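Long-range contacts in homoprotocatechuate 2,3-dioxygenase (Brevibacterium fuscum, PDB 4Z6M), which catalyses the oxygen-dependent extradiol ring cleavage of homoprotocatechuate at a mononuclear non-haem iron(II) centre: residues L16-Y20 against E57-H61; L97-R103 against A115-P121; V159-V163 against I321-T325; H194-Q200 against Y269-T275. The protein carries 1 engineered substitution. All coordinates share one frame; numbering follows the deposited sequence.

From the N terminus, contact 1 closes the first loop, bringing strand 15-25 against the loop between strands 50-54 and 64-68. Contact 2 follows in series as a hairpin of strands 101-104 and 115-119, at the outer edge of the same sheet; the two meet where Tyr-20 OH lies 3.2 Å from Arg-117 NH2, a probable hydrogen bond. Contact 3 spans far more sequence, joining the end of strand 152-160 to the late loop 321-325. Contact 4 lies within that span and ties the loop after strand 188-194 to the end of strand 265-270 beside the iron. Residues 195-196 of contact 4 pack on Leu-16 and Arg-17 of contact 1, and both contacts reach the second subunit.

Contact 1: L16-Y20 against E57-H61; sequences LRCAY and EEFIH
In the first beta-alpha-beta-beta-beta module of the chain, Arg-17 on the opening strand meets Glu-58 in the loop between strands 50-54 and 64-68 through an end-on, two-pronged salt bridge. Arg-17 NH2 reaches Glu-58 OE1 at 2.9 Å with an almost straight N-H...O angle of 174°, using the syn lone pair of that oxygen. Arg-17 NH1 takes the other prong, 3.1 Å from Glu-58 OE2. The guanidinium and carboxylate planes differ by 26°, so the groups meet edge against edge, nearly coplanar. Arg-17 spans the gap because its chain runs extended from CG to NE, although CG itself sits between the backbone N and the carbonyl carbon (chi1 55°).

The carboxylate is held from behind as well. From the anti side, and tilted out of the carboxylate plane, Phe-59 N at 2.9 Å and Ile-60 N at 3.1 Å donate to Glu-58 OE2, which makes three donors on one oxygen and should fix the rotation of the group. Asn-63 adds a bond to OE1. Beside the bridge, Ile-60 places CG2 3.6 Å from Arg-17 NH1 and stretches CD1 to 3.9 Å from Ala-19 CB, giving the polar pair an apolar flank.

Arg-17 NH1 has a second acid partner, Asp-277 of the second subunit, so the buried cation is shared between chains. A classic beta bulge at Ala-19 and Tyr-20, opposite Ala-78, interrupts the strand here. The bridge thus joins two parts of one beta-alpha-beta-beta-beta module, the repeating unit of the vicinal oxygen chelate fold found in extradiol dioxygenases.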
# COMPACT_ATOMS: atom_id res chain seq x y z
N LEU A 16 -10.09 -27.21 13.43
CA LEU A 16 -10.26 -26.20 12.38
C LEU A 16 -9.08 -25.24 12.26
O LEU A 16 -8.62 -24.94 11.16
CB LEU A 16 -11.53 -25.40 12.64
CG LEU A 16 -12.86 -26.15 12.66
CD1 LEU A 16 -13.94 -25.25 13.22
CD2 LEU A 16 -13.19 -26.63 11.24
N ARG A 17 -8.66 -24.68 13.40
CA ARG A 17 -7.78 -23.51 13.42
C ARG A 17 -7.45 -23.17 14.84
O ARG A 17 -8.20 -23.51 15.77
CB ARG A 17 -8.41 -22.28 12.76
CG ARG A 17 -9.77 -21.89 13.36
CD ARG A 17 -10.11 -20.46 12.99
NE ARG A 17 -11.45 -20.05 13.40
CZ ARG A 17 -11.77 -18.82 13.80
NH1 ARG A 17 -13.03 -18.52 14.10
NH2 ARG A 17 -10.85 -17.88 13.90
N CYS A 18 -6.36 -22.43 15.01
CA CYS A 18 -6.20 -21.65 16.23
C CYS A 18 -7.35 -20.67 16.38
O CYS A 18 -7.87 -20.14 15.40
CB CYS A 18 -4.86 -20.93 16.25
SG CYS A 18 -4.63 -19.67 15.00
N ALA A 19 -7.77 -20.46 17.62
CA ALA A 19 -8.95 -19.62 17.86
C ALA A 19 -8.76 -18.51 18.88
O ALA A 19 -9.21 -17.39 18.66
CB ALA A 19 -10.14 -20.46 18.26
N TYR A 20 -8.15 -18.81 20.03
CA TYR A 20 -7.84 -17.75 20.99
C TYR A 20 -6.75 -18.21 21.93
O TYR A 20 -6.53 -19.41 22.08
CB TYR A 20 -9.09 -17.27 21.78
CG TYR A 20 -9.55 -18.19 22.91
CD1 TYR A 20 -10.49 -19.18 22.68
CD2 TYR A 20 -9.08 -18.02 24.20
CE1 TYR A 20 -10.93 -20.01 23.71
CE2 TYR A 20 -9.51 -18.85 25.23
CZ TYR A 20 -10.42 -19.85 24.98
OH TYR A 20 -10.81 -20.65 26.04
N GLU A 57 -12.02 -9.07 11.82
CA GLU A 57 -12.84 -9.95 10.99
C GLU A 57 -13.44 -11.15 11.73
O GLU A 57 -14.06 -12.01 11.12
CB GLU A 57 -12.03 -10.43 9.77
CG GLU A 57 -11.63 -9.30 8.86
CD GLU A 57 -10.95 -9.77 7.57
OE1 GLU A 57 -10.50 -10.93 7.54
OE2 GLU A 57 -10.88 -8.91 6.65
N GLU A 58 -13.24 -11.20 13.05
CA GLU A 58 -13.69 -12.37 13.81
C GLU A 58 -15.19 -12.35 14.09
O GLU A 58 -15.76 -11.30 14.33
CB GLU A 58 -12.93 -12.45 15.12
CG GLU A 58 -13.17 -13.74 15.89
CD GLU A 58 -12.87 -14.95 15.03
OE1 GLU A 58 -11.66 -15.31 14.93
OE2 GLU A 58 -13.82 -15.55 14.45
N PHE A 59 -15.82 -13.52 14.08
CA PHE A 59 -17.23 -13.65 14.48
C PHE A 59 -17.40 -14.47 15.77
O PHE A 59 -18.45 -14.38 16.40
CB PHE A 59 -18.11 -14.25 13.36
CG PHE A 59 -17.92 -15.71 13.16
CD1 PHE A 59 -16.87 -16.19 12.37
CD2 PHE A 59 -18.73 -16.63 13.78
CE1 PHE A 59 -16.66 -17.54 12.24
CE2 PHE A 59 -18.53 -18.00 13.61
CZ PHE A 59 -17.49 -18.44 12.85
N ILE A 60 -16.41 -15.28 16.15
CA ILE A 60 -16.49 -15.97 17.45
C ILE A 60 -16.21 -14.95 18.53
O ILE A 60 -15.79 -13.82 18.26
CB ILE A 60 -15.55 -17.20 17.56
CG1 ILE A 60 -14.07 -16.82 17.67
CG2 ILE A 60 -15.82 -18.18 16.42
CD1 ILE A 60 -13.20 -17.98 18.13
N HIS A 61 -16.47 -15.32 19.78
CA HIS A 61 -16.57 -14.30 20.81
C HIS A 61 -15.28 -13.52 21.03
O HIS A 61 -15.31 -12.33 21.29
CB HIS A 61 -17.01 -14.95 22.12
CG HIS A 61 -17.24 -13.99 23.23
ND1 HIS A 61 -16.29 -13.74 24.20
CD2 HIS A 61 -18.33 -13.27 23.58
CE1 HIS A 61 -16.79 -12.90 25.09
NE2 HIS A 61 -18.02 -12.59 24.73

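Contact 2: L97-R103 against A115-P121; sequences LGCRTER and ALRVEDP
Arg-100 sends CG opposite its backbone N (chi1 -177°) and stays extended to NE, whereas Glu-119 turns CG opposite its carbonyl carbon (chi1 -68°) and then runs straight, so the two chains converge. The guanidinium and carboxylate planes stand 74° apart, and Arg-100 NH1 reaches Glu-119 OE2 at 3.0 Å in a salt bridge whose hydrogen bond is bent and weak. Each has another partner: Arg-100 pairs with Asp-315, and Glu-119 OE2 accepts from Leu-314 N.

Beneath them runs an antiparallel hairpin. Glu-102 and Arg-117 form a hydrogen-bonded pair, N to O 2.8 Å both ways, flanked by the non-hydrogen-bonded pairs Thr-101 with Val-118 and Arg-103 with Leu-116. These flanking residues share the face covered by helix 84-96. One more bond, Glu-119 N to Arg-100 O at 3.0 Å, extends the pairing. A water then takes over, accepting from Arg-100 N and donating to Glu-119 O. Past it, Cys-99 SG lies 3.6 Å from Pro-121 CD, and Leu-97 CD1 crosses Pro-121 at about a right angle, 4.1 Å from CG.

The short backbone bonds therefore appear to set the register, with the shared surface charges contributing mainly electrostatic attraction.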
# COMPACT_ATOMS: atom_id res chain seq x y z
N LEU A 97 -3.40 -40.81 25.49
CA LEU A 97 -2.02 -40.34 25.69
C LEU A 97 -1.55 -40.24 27.14
O LEU A 97 -0.38 -39.96 27.40
CB LEU A 97 -1.82 -38.97 25.03
CG LEU A 97 -1.89 -38.93 23.50
CD1 LEU A 97 -1.91 -37.49 23.01
CD2 LEU A 97 -0.74 -39.72 22.89
N GLY A 98 -2.46 -40.43 28.09
CA GLY A 98 -2.13 -40.36 29.51
C GLY A 98 -1.98 -38.96 30.04
O GLY A 98 -1.27 -38.74 31.04
N CYS A 99 -2.65 -38.01 29.38
CA CYS A 99 -2.53 -36.62 29.77
C CYS A 99 -3.67 -36.26 30.69
O CYS A 99 -4.79 -36.79 30.59
CB CYS A 99 -2.59 -35.72 28.54
SG CYS A 99 -1.17 -35.87 27.45
N ARG A 100 -3.39 -35.33 31.58
CA ARG A 100 -4.44 -34.73 32.37
C ARG A 100 -5.41 -33.93 31.51
O ARG A 100 -4.97 -33.17 30.66
CB ARG A 100 -3.85 -33.84 33.41
CG ARG A 100 -4.92 -33.25 34.30
CD ARG A 100 -4.25 -32.37 35.31
NE ARG A 100 -5.20 -31.78 36.24
CZ ARG A 100 -4.85 -30.85 37.11
NH1 ARG A 100 -3.59 -30.40 37.14
NH2 ARG A 100 -5.75 -30.36 37.95
N THR A 101 -6.71 -34.13 31.76
CA THR A 101 -7.77 -33.46 31.05
C THR A 101 -8.75 -32.87 32.05
O THR A 101 -8.92 -33.38 33.16
CB THR A 101 -8.49 -34.41 30.08
OG1 THR A 101 -9.17 -35.44 30.81
CG2 THR A 101 -7.51 -35.06 29.12
N GLU A 102 -9.41 -31.80 31.62
CA GLU A 102 -10.49 -31.21 32.39
C GLU A 102 -11.56 -30.72 31.41
O GLU A 102 -11.24 -29.97 30.49
CB GLU A 102 -10.00 -30.04 33.25
CG GLU A 102 -11.13 -29.45 34.08
CD GLU A 102 -10.70 -28.38 35.06
OE1 GLU A 102 -9.48 -28.11 35.17
OE2 GLU A 102 -11.62 -27.81 35.71
N ARG A 103 -12.79 -31.17 31.63
CA ARG A 103 -13.90 -30.88 30.72
C ARG A 103 -14.93 -30.02 31.46
O ARG A 103 -15.38 -30.39 32.55
CB ARG A 103 -14.54 -32.21 30.30
CG ARG A 103 -15.76 -32.10 29.40
CD ARG A 103 -15.33 -31.99 27.97
NE ARG A 103 -16.42 -32.07 27.00
CZ ARG A 103 -16.75 -33.13 26.27
NH1 ARG A 103 -16.14 -34.30 26.39
NH2 ARG A 103 -17.73 -33.02 25.38
N ALA A 115 -16.01 -27.30 26.64
CA ALA A 115 -14.58 -27.14 26.35
C ALA A 115 -13.76 -28.16 27.12
O ALA A 115 -14.07 -28.47 28.26
CB ALA A 115 -14.11 -25.74 26.69
N LEU A 116 -12.71 -28.64 26.47
CA LEU A 116 -11.72 -29.53 27.10
C LEU A 116 -10.40 -28.79 27.18
O LEU A 116 -9.88 -28.36 26.15
CB LEU A 116 -11.55 -30.78 26.25
CG LEU A 116 -10.51 -31.77 26.77
CD1 LEU A 116 -11.12 -32.56 27.92
CD2 LEU A 116 -10.03 -32.66 25.66
N ARG A 117 -9.83 -28.71 28.38
CA ARG A 117 -8.44 -28.31 28.52
C ARG A 117 -7.60 -29.50 28.91
O ARG A 117 -8.07 -30.40 29.63
CB ARG A 117 -8.30 -27.17 29.52
CG ARG A 117 -8.82 -25.87 28.94
CD ARG A 117 -8.55 -24.66 29.80
NE ARG A 117 -9.10 -23.47 29.15
CZ ARG A 117 -8.89 -22.22 29.53
NH1 ARG A 117 -8.16 -21.94 30.61
NH2 ARG A 117 -9.42 -21.22 28.83
N VAL A 118 -6.37 -29.50 28.40
CA VAL A 118 -5.45 -30.61 28.62
C VAL A 118 -4.07 -30.07 28.93
O VAL A 118 -3.71 -29.00 28.46
CB VAL A 118 -5.41 -31.58 27.44
CG1 VAL A 118 -6.79 -32.02 27.04
CG2 VAL A 118 -4.72 -30.96 26.24
N GLU A 119 -3.32 -30.80 29.76
CA GLU A 119 -1.88 -30.63 29.84
C GLU A 119 -1.25 -31.59 28.84
O GLU A 119 -1.21 -32.81 29.07
CB GLU A 119 -1.37 -30.94 31.25
CG GLU A 119 -1.82 -29.92 32.27
CD GLU A 119 -1.52 -30.31 33.72
OE1 GLU A 119 -0.70 -31.24 33.95
OE2 GLU A 119 -2.12 -29.67 34.63
N ASP A 120 -0.81 -31.06 27.71
CA ASP A 120 -0.48 -31.92 26.58
C ASP A 120 0.91 -32.55 26.79
O ASP A 120 1.59 -32.23 27.79
CB ASP A 120 -0.66 -31.20 25.24
CG ASP A 120 0.59 -30.50 24.72
OD1 ASP A 120 1.57 -30.21 25.45
OD2 ASP A 120 0.55 -30.20 23.50
N PRO A 121 1.31 -33.48 25.91
CA PRO A 121 2.59 -34.19 26.13
C PRO A 121 3.85 -33.31 26.17
O PRO A 121 4.91 -33.76 26.65
CB PRO A 121 2.65 -35.15 24.95
CG PRO A 121 1.24 -35.37 24.56
CD PRO A 121 0.55 -34.07 24.79
O HOH W 1 -0.61 -34.37 31.36

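Contact 3: V159-V163 against I321-T325; sequences VTPDV and IIERT
Pro-161 and Arg-324 lie flank to flank: the proline CB touches Arg-324 CA at 3.6 Å, and the arginine chain then runs past the Pro-161 carbonyl. The chain is extended as far as NE, and a turn at the next bond (chi4 87°) takes CZ out of the plane of that zigzag. That turn delivers NH1 to Pro-161 O at 2.9 Å, although the bond is weak, with an N-H...O angle of only 125°. Val-163 crosses the arginine at a slant, its CG2 4.1 Å from NH1. Ile-322 CG2 also approaches Pro-161 CG at 4.3 Å, a loose apolar touch.

Two waters complete the joint. One donates to Pro-161 O at 2.8 Å and accepts from Thr-325 N; the other accepts from both Val-163 N and Arg-324 NH1, the latter at 2.8 Å. Val-163 opens helix 163-172, for which Asp-162 is the N-cap, so the late loop is fastened at the junction of strand 152-160 and that helix.

NE and NH2 of Arg-324 donate to the carbonyls of Asp-327 and Thr-188. With the weak bond from NH1 to Pro-161 O counted, all three guanidinium nitrogens meet backbone carbonyls, which makes the arginine a multiple hydrogen-bond donor joining separate chain segments.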
# COMPACT_ATOMS: atom_id res chain seq x y z
N VAL A 159 7.79 -22.77 22.40
CA VAL A 159 9.17 -23.18 22.60
C VAL A 159 9.18 -24.54 23.32
O VAL A 159 8.57 -24.70 24.38
CB VAL A 159 9.97 -22.16 23.43
CG1 VAL A 159 11.44 -22.56 23.45
CG2 VAL A 159 9.81 -20.73 22.96
N THR A 160 9.90 -25.49 22.73
CA THR A 160 9.94 -26.86 23.23
C THR A 160 11.35 -27.42 22.97
O THR A 160 11.97 -27.09 21.96
CB THR A 160 8.81 -27.72 22.59
OG1 THR A 160 8.60 -28.91 23.36
CG2 THR A 160 9.10 -28.10 21.16
N PRO A 161 11.88 -28.26 23.88
CA PRO A 161 13.32 -28.61 23.74
C PRO A 161 13.63 -29.60 22.63
O PRO A 161 14.75 -29.58 22.10
CB PRO A 161 13.70 -29.16 25.11
CG PRO A 161 12.38 -29.56 25.71
CD PRO A 161 11.36 -28.60 25.20
N ASP A 162 12.69 -30.49 22.29
CA ASP A 162 12.90 -31.56 21.31
C ASP A 162 11.91 -31.36 20.17
O ASP A 162 10.73 -31.74 20.27
CB ASP A 162 12.68 -32.93 22.00
CG ASP A 162 12.98 -34.13 21.10
OD1 ASP A 162 12.94 -34.01 19.85
OD2 ASP A 162 13.18 -35.23 21.68
N VAL A 163 12.36 -30.78 19.05
CA VAL A 163 11.40 -30.43 18.00
C VAL A 163 10.84 -31.66 17.27
O VAL A 163 9.64 -31.74 17.09
CB VAL A 163 11.97 -29.34 17.07
CG1 VAL A 163 10.99 -29.03 15.94
CG2 VAL A 163 12.27 -28.09 17.90
N ILE A 321 10.42 -25.91 33.57
CA ILE A 321 11.09 -25.79 32.29
C ILE A 321 12.17 -26.88 32.18
O ILE A 321 12.95 -27.12 33.11
CB ILE A 321 11.59 -24.34 32.07
CG1 ILE A 321 10.35 -23.44 31.82
CG2 ILE A 321 12.55 -24.24 30.89
CD1 ILE A 321 10.56 -21.97 32.10
N ILE A 322 12.13 -27.57 31.04
CA ILE A 322 13.11 -28.57 30.69
C ILE A 322 14.07 -27.99 29.67
O ILE A 322 13.64 -27.43 28.67
CB ILE A 322 12.42 -29.79 30.07
CG1 ILE A 322 11.40 -30.39 31.05
CG2 ILE A 322 13.45 -30.82 29.63
CD1 ILE A 322 11.96 -30.73 32.42
N GLU A 323 15.35 -28.18 29.90
CA GLU A 323 16.37 -27.54 29.08
C GLU A 323 16.57 -28.31 27.77
O GLU A 323 16.57 -29.54 27.74
CB GLU A 323 17.69 -27.44 29.83
CG GLU A 323 17.66 -26.38 30.93
CD GLU A 323 19.03 -26.07 31.52
OE1 GLU A 323 20.03 -26.77 31.19
OE2 GLU A 323 19.10 -25.11 32.32
N ARG A 324 16.71 -27.55 26.70
CA ARG A 324 17.15 -28.09 25.42
C ARG A 324 18.59 -28.58 25.50
O ARG A 324 19.48 -27.87 25.97
CB ARG A 324 17.01 -27.03 24.34
CG ARG A 324 17.49 -27.48 22.96
CD ARG A 324 17.17 -26.42 21.91
NE ARG A 324 17.65 -26.68 20.57
CZ ARG A 324 17.01 -27.39 19.65
NH1 ARG A 324 15.85 -27.98 19.92
NH2 ARG A 324 17.55 -27.50 18.43
N THR A 325 18.81 -29.78 24.97
CA THR A 325 20.17 -30.34 24.83
C THR A 325 20.69 -30.34 23.40
O THR A 325 21.91 -30.36 23.19
CB THR A 325 20.22 -31.77 25.43
OG1 THR A 325 19.28 -32.62 24.78
CG2 THR A 325 19.92 -31.73 26.92
O HOH W 2 16.95 -30.95 23.07
O HOH W 3 15.17 -30.23 18.35

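Contact 4: H194-Q200 against Y269-T275; sequences HRKGTVQ and YTQDYYT. Engineered in segment 194-200: Gln-200 (natural residue His).
Gln-200, an engineered residue replacing histidine, donates from NE2 to Tyr-269 OH at 3.2 Å. The N-H...O angle is 165° and the hydroxyl lies in the amide plane, while amide and phenol ring stand 76° apart. The glutamine side chain comes to about 4 Å from the iron, which is bound by His-155, His-214 and Glu-267.

One step out, Tyr-269 OH donates a hydrogen bond to Asp-272 OD2 at 2.7 Å. Val-199 N reaches the same oxygen at 3.1 Å from the opposite face of the carboxylate, so Asp-272 fixes both the phenol and the backbone just before Gln-200. A water accepts from Gln-200 N beside this group.

The contact joins the third beta-alpha-beta-beta-beta module, at the loop between strands 188-194 and 202-206, to the fourth, at the end of strand 265-270 and the loop after it. Tyr-269 lies two residues beyond Glu-267 on that strand, as expected of an extradiol dioxygenase of the vicinal oxygen chelate superfamily.

Farther along, Val-199 lays CG2 over the face of Tyr-273 in a CH-pi contact, 3.7 Å from the ring centroid. The ring meets His-139 of the second subunit edge-to-face, and its OH bonds to Glu-179. Thr-275 OG1 donates to Thr-198 O at 2.7 Å from above the carbonyl plane; its chi1 of 62° also sets OG1 over the centre of the His-194 ring. Thr-275 CB makes a CH-pi contact with that ring, 4.0 Å from its centroid. A water at the ring edge joins His-194 NE2 to Thr-275 O. Next door, Tyr-274 O accepts from Arg-137 of the second subunit.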
# COMPACT_ATOMS: atom_id res chain seq x y z
N HIS A 194 0.14 -26.71 10.19
CA HIS A 194 -1.16 -26.07 9.99
C HIS A 194 -2.33 -27.04 9.97
O HIS A 194 -2.20 -28.23 9.70
CB HIS A 194 -1.18 -25.28 8.68
CG HIS A 194 -1.50 -26.11 7.47
ND1 HIS A 194 -2.77 -26.17 6.95
CD2 HIS A 194 -0.75 -26.95 6.70
CE1 HIS A 194 -2.80 -27.01 5.94
NE2 HIS A 194 -1.58 -27.46 5.75
N ARG A 195 -3.50 -26.46 10.23
CA ARG A 195 -4.79 -27.06 9.95
C ARG A 195 -5.58 -26.25 8.94
O ARG A 195 -6.13 -26.83 8.00
CB ARG A 195 -5.61 -27.23 11.24
CG ARG A 195 -5.06 -28.32 12.15
CD ARG A 195 -5.20 -29.73 11.59
NE ARG A 195 -6.59 -30.11 11.41
CZ ARG A 195 -7.01 -31.21 10.81
NH1 ARG A 195 -6.14 -32.08 10.30
NH2 ARG A 195 -8.30 -31.44 10.70
N LYS A 196 -5.62 -24.91 9.06
CA LYS A 196 -6.55 -24.08 8.26
C LYS A 196 -6.17 -23.66 6.84
O LYS A 196 -6.93 -22.94 6.18
CB LYS A 196 -6.91 -22.80 9.02
CG LYS A 196 -5.79 -21.75 9.11
CD LYS A 196 -6.22 -20.62 10.03
CE LYS A 196 -5.16 -19.54 10.14
NZ LYS A 196 -3.92 -20.11 10.71
N GLY A 197 -5.01 -24.06 6.36
CA GLY A 197 -4.65 -23.77 4.96
C GLY A 197 -3.84 -22.51 4.77
O GLY A 197 -3.74 -21.98 3.66
N THR A 198 -3.22 -22.06 5.85
CA THR A 198 -2.15 -21.08 5.84
C THR A 198 -0.87 -21.79 6.30
O THR A 198 -0.86 -22.99 6.56
CB THR A 198 -2.46 -19.88 6.75
OG1 THR A 198 -2.46 -20.29 8.12
CG2 THR A 198 -3.80 -19.23 6.41
N VAL A 199 0.23 -21.08 6.41
CA VAL A 199 1.50 -21.73 6.73
C VAL A 199 1.47 -22.41 8.11
O VAL A 199 2.11 -23.44 8.31
CB VAL A 199 2.67 -20.77 6.58
CG1 VAL A 199 3.96 -21.33 7.12
CG2 VAL A 199 2.82 -20.44 5.09
N GLN A 200 0.72 -21.84 9.06
CA GLN A 200 0.78 -22.30 10.41
C GLN A 200 -0.50 -21.97 11.20
O GLN A 200 -1.12 -20.93 11.02
CB GLN A 200 2.01 -21.71 11.11
CG GLN A 200 2.06 -20.20 10.95
CD GLN A 200 3.34 -19.61 11.45
OE1 GLN A 200 3.84 -20.01 12.51
NE2 GLN A 200 3.88 -18.64 10.71
N TYR A 269 1.64 -10.03 11.28
CA TYR A 269 1.96 -10.95 10.22
C TYR A 269 1.05 -10.71 9.03
O TYR A 269 -0.16 -10.45 9.19
CB TYR A 269 1.70 -12.35 10.77
CG TYR A 269 2.01 -13.58 9.97
CD1 TYR A 269 3.25 -14.20 10.06
CD2 TYR A 269 1.02 -14.19 9.24
CE1 TYR A 269 3.48 -15.41 9.43
CE2 TYR A 269 1.25 -15.39 8.59
CZ TYR A 269 2.49 -16.00 8.70
OH TYR A 269 2.73 -17.22 8.12
N THR A 270 1.56 -10.81 7.81
CA THR A 270 0.65 -10.77 6.65
C THR A 270 1.25 -11.45 5.44
O THR A 270 2.46 -11.44 5.26
CB THR A 270 0.20 -9.33 6.30
OG1 THR A 270 -0.90 -9.36 5.38
CG2 THR A 270 1.34 -8.49 5.71
N GLN A 271 0.38 -12.03 4.61
CA GLN A 271 0.69 -12.42 3.23
C GLN A 271 1.61 -13.63 3.10
O GLN A 271 2.47 -13.69 2.23
CB GLN A 271 1.16 -11.23 2.41
CG GLN A 271 0.00 -10.27 2.19
CD GLN A 271 0.43 -8.88 1.74
OE1 GLN A 271 1.41 -8.73 1.01
NE2 GLN A 271 -0.31 -7.88 2.15
N ASP A 272 1.37 -14.63 3.93
CA ASP A 272 1.84 -15.98 3.62
C ASP A 272 0.95 -16.62 2.54
O ASP A 272 0.13 -15.94 1.93
CB ASP A 272 1.97 -16.81 4.90
CG ASP A 272 0.63 -17.18 5.55
OD1 ASP A 272 -0.41 -16.62 5.16
OD2 ASP A 272 0.68 -18.02 6.49
N TYR A 273 1.16 -17.91 2.29
CA TYR A 273 0.62 -18.58 1.10
C TYR A 273 -0.32 -19.73 1.50
O TYR A 273 -0.41 -20.12 2.67
CB TYR A 273 1.78 -19.06 0.20
CG TYR A 273 2.76 -19.97 0.90
CD1 TYR A 273 2.56 -21.35 0.94
CD2 TYR A 273 3.89 -19.46 1.53
CE1 TYR A 273 3.44 -22.19 1.58
CE2 TYR A 273 4.79 -20.30 2.18
CZ TYR A 273 4.54 -21.67 2.21
OH TYR A 273 5.39 -22.53 2.87
N TYR A 274 -1.04 -20.22 0.51
CA TYR A 274 -2.03 -21.29 0.65
C TYR A 274 -1.39 -22.66 0.76
O TYR A 274 -0.56 -23.05 -0.09
CB TYR A 274 -3.00 -21.25 -0.55
CG TYR A 274 -3.88 -22.51 -0.69
CD1 TYR A 274 -5.03 -22.68 0.06
CD2 TYR A 274 -3.53 -23.51 -1.57
CE1 TYR A 274 -5.81 -23.82 -0.06
CE2 TYR A 274 -4.32 -24.64 -1.72
CZ TYR A 274 -5.45 -24.80 -0.95
OH TYR A 274 -6.22 -25.94 -1.04
N THR A 275 -1.80 -23.40 1.78
CA THR A 275 -1.22 -24.71 2.07
C THR A 275 -2.26 -25.84 2.10
O THR A 275 -1.96 -26.94 2.54
CB THR A 275 -0.56 -24.66 3.45
OG1 THR A 275 -1.62 -24.37 4.38
CG2 THR A 275 0.58 -23.62 3.50
O HOH W 4 -1.47 -29.51 3.69
O HOH W 5 -0.24 -18.95 8.84